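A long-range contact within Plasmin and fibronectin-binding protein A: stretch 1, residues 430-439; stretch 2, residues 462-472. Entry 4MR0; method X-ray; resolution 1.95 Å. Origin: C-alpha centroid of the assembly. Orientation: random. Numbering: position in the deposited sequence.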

ATOM      1  N   GLN A 430     -15.976  -5.178   5.210  1.00 15.04           N
ATOM      2  CA  GLN A 430     -15.883  -6.071   4.064  1.00 14.70           C
ATOM      3  C   GLN A 430     -14.438  -6.228   3.614  1.00 14.73           C
ATOM      4  O   GLN A 430     -14.080  -5.877   2.491  1.00 16.04           O
ATOM      5  CB  GLN A 430     -16.736  -5.532   2.910  1.00 17.62           C
ATOM      6  CG  GLN A 430     -18.224  -5.456   3.237  1.00 23.24           C
ATOM      7  CD  GLN A 430     -19.017  -4.686   2.196  1.00 28.71           C
ATOM      8  OE1 GLN A 430     -19.489  -3.575   2.455  1.00 33.91           O
ATOM      9  NE2 GLN A 430     -19.161  -5.268   1.012  1.00 30.80           N
ATOM     10  N   VAL A 431     -13.607  -6.751   4.506  1.00 11.62           N
ATOM     11  CA  VAL A 431     -12.211  -6.975   4.189  1.00 10.95           C
ATOM     12  C   VAL A 431     -11.965  -8.472   4.166  1.00 12.24           C
ATOM     13  O   VAL A 431     -12.286  -9.182   5.125  1.00 11.51           O
ATOM     14  CB  VAL A 431     -11.264  -6.336   5.236  1.00 12.15           C
ATOM     15  CG1 VAL A 431      -9.820  -6.672   4.892  1.00 12.18           C
ATOM     16  CG2 VAL A 431     -11.463  -4.822   5.279  1.00 12.04           C
ATOM     17  N   VAL A 432     -11.399  -8.948   3.062  1.00 13.87           N
ATOM     18  CA  VAL A 432     -11.090 -10.361   2.922  1.00 11.97           C
ATOM     19  C   VAL A 432      -9.587 -10.511   2.753  1.00 13.15           C
ATOM     20  O   VAL A 432      -8.981  -9.903   1.868  1.00 13.56           O
ATOM     21  CB  VAL A 432     -11.820 -10.980   1.698  1.00 12.10           C
ATOM     22  CG1 VAL A 432     -11.406 -12.444   1.517  1.00 12.76           C
ATOM     23  CG2 VAL A 432     -13.323 -10.884   1.894  1.00 11.90           C
ATOM     24  N   ILE A 433      -8.993 -11.306   3.636  1.00 13.43           N
ATOM     25  CA  ILE A 433      -7.565 -11.588   3.624  1.00 14.32           C
ATOM     26  C   ILE A 433      -7.509 -13.098   3.433  1.00 14.83           C
ATOM     27  O   ILE A 433      -7.711 -13.860   4.378  1.00 15.18           O
ATOM     28  CB  ILE A 433      -6.932 -11.189   4.972  1.00 14.07           C
ATOM     29  CG1 ILE A 433      -7.143  -9.689   5.198  1.00 16.05           C
ATOM     30  CG2 ILE A 433      -5.452 -11.513   4.981  1.00 15.63           C
ATOM     31  CD1 ILE A 433      -6.836  -9.230   6.611  1.00 15.69           C
ATOM     32  N   ALA A 434      -7.231 -13.531   2.209  1.00 14.42           N
ATOM     33  CA  ALA A 434      -7.238 -14.956   1.922  1.00 15.69           C
ATOM     34  C   ALA A 434      -6.092 -15.504   1.099  1.00 14.48           C
ATOM     35  O   ALA A 434      -5.536 -14.820   0.246  1.00 14.33           O
ATOM     36  CB  ALA A 434      -8.544 -15.304   1.231  1.00 15.45           C
ATOM     37  N   GLU A 435      -5.749 -16.757   1.376  1.00 16.23           N
ATOM     38  CA  GLU A 435      -4.721 -17.467   0.632  1.00 17.57           C
ATOM     39  C   GLU A 435      -3.385 -16.750   0.450  1.00 15.96           C
ATOM     40  O   GLU A 435      -2.752 -16.868  -0.602  1.00 16.77           O
ATOM     41  CB  GLU A 435      -5.293 -17.849  -0.739  1.00 18.98           C
ATOM     42  CG  GLU A 435      -6.562 -18.703  -0.662  1.00 21.31           C
ATOM     43  CD  GLU A 435      -7.504 -18.479  -1.838  1.00 26.85           C
ATOM     44  OE1 GLU A 435      -7.075 -18.656  -3.003  1.00 26.93           O
ATOM     45  OE2 GLU A 435      -8.683 -18.128  -1.596  1.00 27.27           O
ATOM     46  N   ASN A 436      -2.955 -16.010   1.465  1.00 15.55           N
ATOM     47  CA  ASN A 436      -1.673 -15.312   1.402  1.00 15.75           C
ATOM     48  C   ASN A 436      -0.636 -16.162   2.133  1.00 15.99           C
ATOM     49  O   ASN A 436      -0.981 -16.922   3.038  1.00 17.08           O
ATOM     50  CB  ASN A 436      -1.768 -13.944   2.087  1.00 12.65           C
ATOM     51  CG  ASN A 436      -2.767 -13.024   1.420  1.00 12.07           C
ATOM     52  OD1 ASN A 436      -2.493 -12.456   0.366  1.00 13.19           O
ATOM     53  ND2 ASN A 436      -3.940 -12.885   2.025  1.00 11.33           N
ATOM     54  N   ILE A 437       0.628 -16.035   1.745  1.00 17.13           N
ATOM     55  CA  ILE A 437       1.692 -16.786   2.402  1.00 18.01           C
ATOM     56  C   ILE A 437       2.597 -15.793   3.118  1.00 19.13           C
ATOM     57  O   ILE A 437       3.002 -14.783   2.536  1.00 19.00           O
ATOM     58  CB  ILE A 437       2.561 -17.581   1.400  1.00 20.33           C
ATOM     59  CG1 ILE A 437       1.689 -18.517   0.564  1.00 20.55           C
ATOM     60  CG2 ILE A 437       3.616 -18.392   2.159  1.00 19.85           C
ATOM     61  CD1 ILE A 437       0.927 -17.821  -0.544  1.00 25.58           C
ATOM     62  N   PHE A 438       2.899 -16.072   4.382  1.00 18.94           N
ATOM     63  CA  PHE A 438       3.782 -15.207   5.157  1.00 18.11           C
ATOM     64  C   PHE A 438       4.996 -16.009   5.622  1.00 21.21           C
ATOM     65  O   PHE A 438       4.848 -17.098   6.184  1.00 20.77           O
ATOM     66  CB  PHE A 438       3.071 -14.643   6.398  1.00 17.52           C
ATOM     67  CG  PHE A 438       1.808 -13.875   6.102  1.00 17.53           C
ATOM     68  CD1 PHE A 438       0.633 -14.541   5.763  1.00 14.21           C
ATOM     69  CD2 PHE A 438       1.789 -12.487   6.189  1.00 15.58           C
ATOM     70  CE1 PHE A 438      -0.549 -13.838   5.526  1.00 17.18           C
ATOM     71  CE2 PHE A 438       0.613 -11.772   5.954  1.00 17.14           C
ATOM     72  CZ  PHE A 438      -0.557 -12.447   5.620  1.00 16.67           C
ATOM     73  N   ASN A 439       6.191 -15.476   5.372  1.00 20.37           N
ATOM     74  CA  ASN A 439       7.434 -16.114   5.803  1.00 24.00           C
ATOM     75  C   ASN A 439       8.097 -15.086   6.702  1.00 23.96           C
ATOM     76  O   ASN A 439       8.697 -14.127   6.223  1.00 24.31           O
ATOM     77  CB  ASN A 439       8.321 -16.442   4.599  1.00 25.46           C
ATOM     78  CG  ASN A 439       7.662 -17.421   3.650  1.00 28.48           C
ATOM     79  OD1 ASN A 439       7.274 -18.518   4.051  1.00 27.32           O
ATOM     80  ND2 ASN A 439       7.525 -17.026   2.387  1.00 28.89           N
ATOM     81  N   SER A 462     -16.376  -4.220  10.583  1.00 20.10           N
ATOM     82  CA  SER A 462     -17.177  -5.430  10.440  1.00 18.69           C
ATOM     83  C   SER A 462     -16.982  -6.139   9.110  1.00 18.65           C
ATOM     84  O   SER A 462     -16.380  -5.595   8.184  1.00 17.05           O
ATOM     85  CB  SER A 462     -18.656  -5.083  10.615  1.00 20.01           C
ATOM     86  OG  SER A 462     -19.022  -4.064   9.704  1.00 20.82           O
ATOM     87  N   ASP A 463     -17.509  -7.361   9.027  1.00 18.46           N
ATOM     88  CA  ASP A 463     -17.410  -8.182   7.825  1.00 18.81           C
ATOM     89  C   ASP A 463     -15.940  -8.376   7.480  1.00 16.75           C
ATOM     90  O   ASP A 463     -15.460  -7.931   6.442  1.00 15.54           O
ATOM     91  CB  ASP A 463     -18.162  -7.513   6.673  1.00 23.97           C
ATOM     92  CG  ASP A 463     -19.651  -7.405   6.947  1.00 30.93           C
ATOM     93  OD1 ASP A 463     -20.327  -8.455   6.996  1.00 34.19           O
ATOM     94  OD2 ASP A 463     -20.146  -6.271   7.125  1.00 36.60           O
ATOM     95  N   ILE A 464     -15.240  -9.052   8.383  1.00 16.11           N
ATOM     96  CA  ILE A 464     -13.818  -9.318   8.244  1.00 14.35           C
ATOM     97  C   ILE A 464     -13.644 -10.820   8.049  1.00 13.44           C
ATOM     98  O   ILE A 464     -14.164 -11.608   8.838  1.00 14.23           O
ATOM     99  CB  ILE A 464     -13.052  -8.913   9.526  1.00 13.95           C
ATOM    100  CG1 ILE A 464     -13.318  -7.440   9.862  1.00 16.18           C
ATOM    101  CG2 ILE A 464     -11.569  -9.186   9.346  1.00 12.42           C
ATOM    102  CD1 ILE A 464     -12.955  -6.463   8.747  1.00 16.90           C
ATOM    103  N   THR A 465     -12.906 -11.208   7.013  1.00 14.00           N
ATOM    104  CA  THR A 465     -12.670 -12.622   6.726  1.00 14.72           C
ATOM    105  C   THR A 465     -11.185 -12.910   6.549  1.00 15.91           C
ATOM    106  O   THR A 465     -10.517 -12.290   5.715  1.00 14.87           O
ATOM    107  CB  THR A 465     -13.405 -13.065   5.434  1.00 17.43           C
ATOM    108  OG1 THR A 465     -14.819 -12.928   5.614  1.00 17.98           O
ATOM    109  CG2 THR A 465     -13.080 -14.519   5.094  1.00 17.67           C
ATOM    110  N   VAL A 466     -10.675 -13.848   7.342  1.00 14.99           N
ATOM    111  CA  VAL A 466      -9.276 -14.252   7.270  1.00 15.34           C
ATOM    112  C   VAL A 466      -9.304 -15.762   7.045  1.00 16.45           C
ATOM    113  O   VAL A 466      -9.516 -16.540   7.988  1.00 15.48           O
ATOM    114  CB  VAL A 466      -8.526 -13.938   8.580  1.00 15.69           C
ATOM    115  CG1 VAL A 466      -7.065 -14.331   8.439  1.00 14.78           C
ATOM    116  CG2 VAL A 466      -8.649 -12.445   8.914  1.00 14.82           C
ATOM    117  N   THR A 467      -9.083 -16.173   5.799  1.00 16.17           N
ATOM    118  CA  THR A 467      -9.156 -17.590   5.457  1.00 17.54           C
ATOM    119  C   THR A 467      -8.026 -18.154   4.612  1.00 17.84           C
ATOM    120  O   THR A 467      -7.458 -17.467   3.766  1.00 16.36           O
ATOM    121  CB  THR A 467     -10.454 -17.888   4.687  1.00 17.21           C
ATOM    122  OG1 THR A 467     -10.503 -17.047   3.523  1.00 18.62           O
ATOM    123  CG2 THR A 467     -11.672 -17.624   5.553  1.00 16.22           C
ATOM    124  N   LYS A 468      -7.741 -19.435   4.839  1.00 17.44           N
ATOM    125  CA  LYS A 468      -6.733 -20.169   4.090  1.00 18.47           C
ATOM    126  C   LYS A 468      -5.374 -19.513   3.914  1.00 18.93           C
ATOM    127  O   LYS A 468      -4.698 -19.742   2.916  1.00 19.43           O
ATOM    128  CB  LYS A 468      -7.301 -20.558   2.721  1.00 21.74           C
ATOM    129  CG  LYS A 468      -8.430 -21.588   2.819  1.00 24.57           C
ATOM    130  CD  LYS A 468      -8.899 -22.084   1.458  1.00 28.96           C
ATOM    131  CE  LYS A 468      -9.908 -23.229   1.630  1.00 33.14           C
ATOM    132  NZ  LYS A 468     -10.464 -23.729   0.333  1.00 36.43           N
ATOM    133  N   ASN A 469      -4.969 -18.700   4.880  1.00 19.13           N
ATOM    134  CA  ASN A 469      -3.662 -18.076   4.814  1.00 19.03           C
ATOM    135  C   ASN A 469      -2.657 -19.046   5.427  1.00 20.43           C
ATOM    136  O   ASN A 469      -3.008 -19.854   6.295  1.00 20.42           O
ATOM    137  CB  ASN A 469      -3.643 -16.769   5.602  1.00 18.54           C
ATOM    138  CG  ASN A 469      -4.594 -15.744   5.041  1.00 15.75           C
ATOM    139  OD1 ASN A 469      -5.730 -15.616   5.495  1.00 17.00           O
ATOM    140  ND2 ASN A 469      -4.138 -15.011   4.042  1.00 13.40           N
ATOM    141  N   VAL A 470      -1.412 -18.961   4.975  1.00 19.21           N
ATOM    142  CA  VAL A 470      -0.356 -19.816   5.494  1.00 20.56           C
ATOM    143  C   VAL A 470       0.729 -18.948   6.113  1.00 22.26           C
ATOM    144  O   VAL A 470       1.380 -18.159   5.424  1.00 22.98           O
ATOM    145  CB  VAL A 470       0.273 -20.680   4.382  1.00 20.64           C
ATOM    146  CG1 VAL A 470       1.461 -21.460   4.939  1.00 21.67           C
ATOM    147  CG2 VAL A 470      -0.765 -21.631   3.813  1.00 20.78           C
ATOM    148  N   ILE A 471       0.915 -19.096   7.418  1.00 21.41           N
ATOM    149  CA  ILE A 471       1.913 -18.329   8.131  1.00 21.77           C
ATOM    150  C   ILE A 471       3.075 -19.211   8.581  1.00 22.64           C
ATOM    151  O   ILE A 471       2.896 -20.139   9.367  1.00 21.84           O
ATOM    152  CB  ILE A 471       1.289 -17.648   9.365  1.00 22.33           C
ATOM    153  CG1 ILE A 471       0.177 -16.694   8.917  1.00 23.48           C
ATOM    154  CG2 ILE A 471       2.366 -16.903  10.161  1.00 21.95           C
ATOM    155  CD1 ILE A 471      -0.532 -15.976  10.059  1.00 25.11           C
ATOM    156  N   ASN A 472       4.262 -18.922   8.061  1.00 23.65           N
ATOM    157  CA  ASN A 472       5.463 -19.663   8.429  1.00 26.12           C
ATOM    158  C   ASN A 472       6.327 -18.745   9.289  1.00 26.47           C
ATOM    159  O   ASN A 472       7.138 -17.973   8.775  1.00 26.88           O
ATOM    160  CB  ASN A 472       6.239 -20.087   7.179  1.00 25.39           C
ATOM    161  CG  ASN A 472       5.430 -20.986   6.271  1.00 25.91           C
ATOM    162  OD1 ASN A 472       4.910 -22.014   6.707  1.00 25.58           O
ATOM    163  ND2 ASN A 472       5.321 -20.609   5.001  1.00 25.06           N
TER
HETATM  164  O   HOH W   1      -9.915 -18.477   1.081  1.00 25.11           O

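Two neighbouring pairs of parallel β-strands, 31 or more residues apart in sequence, lie in register and are joined mainly by backbone hydrogen bonds, with apolar side chains meeting on one face and Asn 439 pairing with Asn 472. Strand 431-434 runs beside 462-467 with axes 4.8 Å apart at closest approach and 3° between their directions; after a short loop in each, 437-439 pairs with 470-472 at 4.7 Å and 6°. In the first pair, bonds alternate in direction, as parallel strands require: Val 431 N donates to Asp 463 O (2.9 Å), Thr 465 N to Val 431 O (2.8 Å), Ile 433 N to Thr 465 O (2.8 Å) and Thr 467 N to Ile 433 O (3.0 Å). Glu 435 N to Thr 467 O (3.0 Å) carries the ladder into the loop. It resumes with Val 470 N to Asn 436 O (2.8 Å), Phe 438 N to Val 470 O (2.8 Å) and Asn 472 N to Phe 438 O (2.7 Å).

One face of the first sheet segment is apolar and buried: Val 431 CB meets Ile 464 CD1 at 3.9 Å, and Ile 433 CD1 lies 4.4 Å from Val 466 CG2. Past the loop, buried Phe 438 and Ile 471 pair likewise, CD1 of the ring 3.8 Å from Ile 471 CG1. The other face of the first segment sets Val 432 over Thr 465 and the small Ala 434 beside Thr 467, where Ala 434 CB comes within 3.5 Å of Thr 467 OG1. That hydroxyl and Glu 435 OE2 share a water, at 2.9 Å from Thr 467 OG1 and 3.0 Å from Glu 435 OE2, the water donating to the carboxylate. Asparagines also align: Asn 436 and Asn 469 adjoin at the loops, while Asn 472 ND2 donates to Asn 439 OD1 (3.0 Å), matching amide to carbonyl across the two strands.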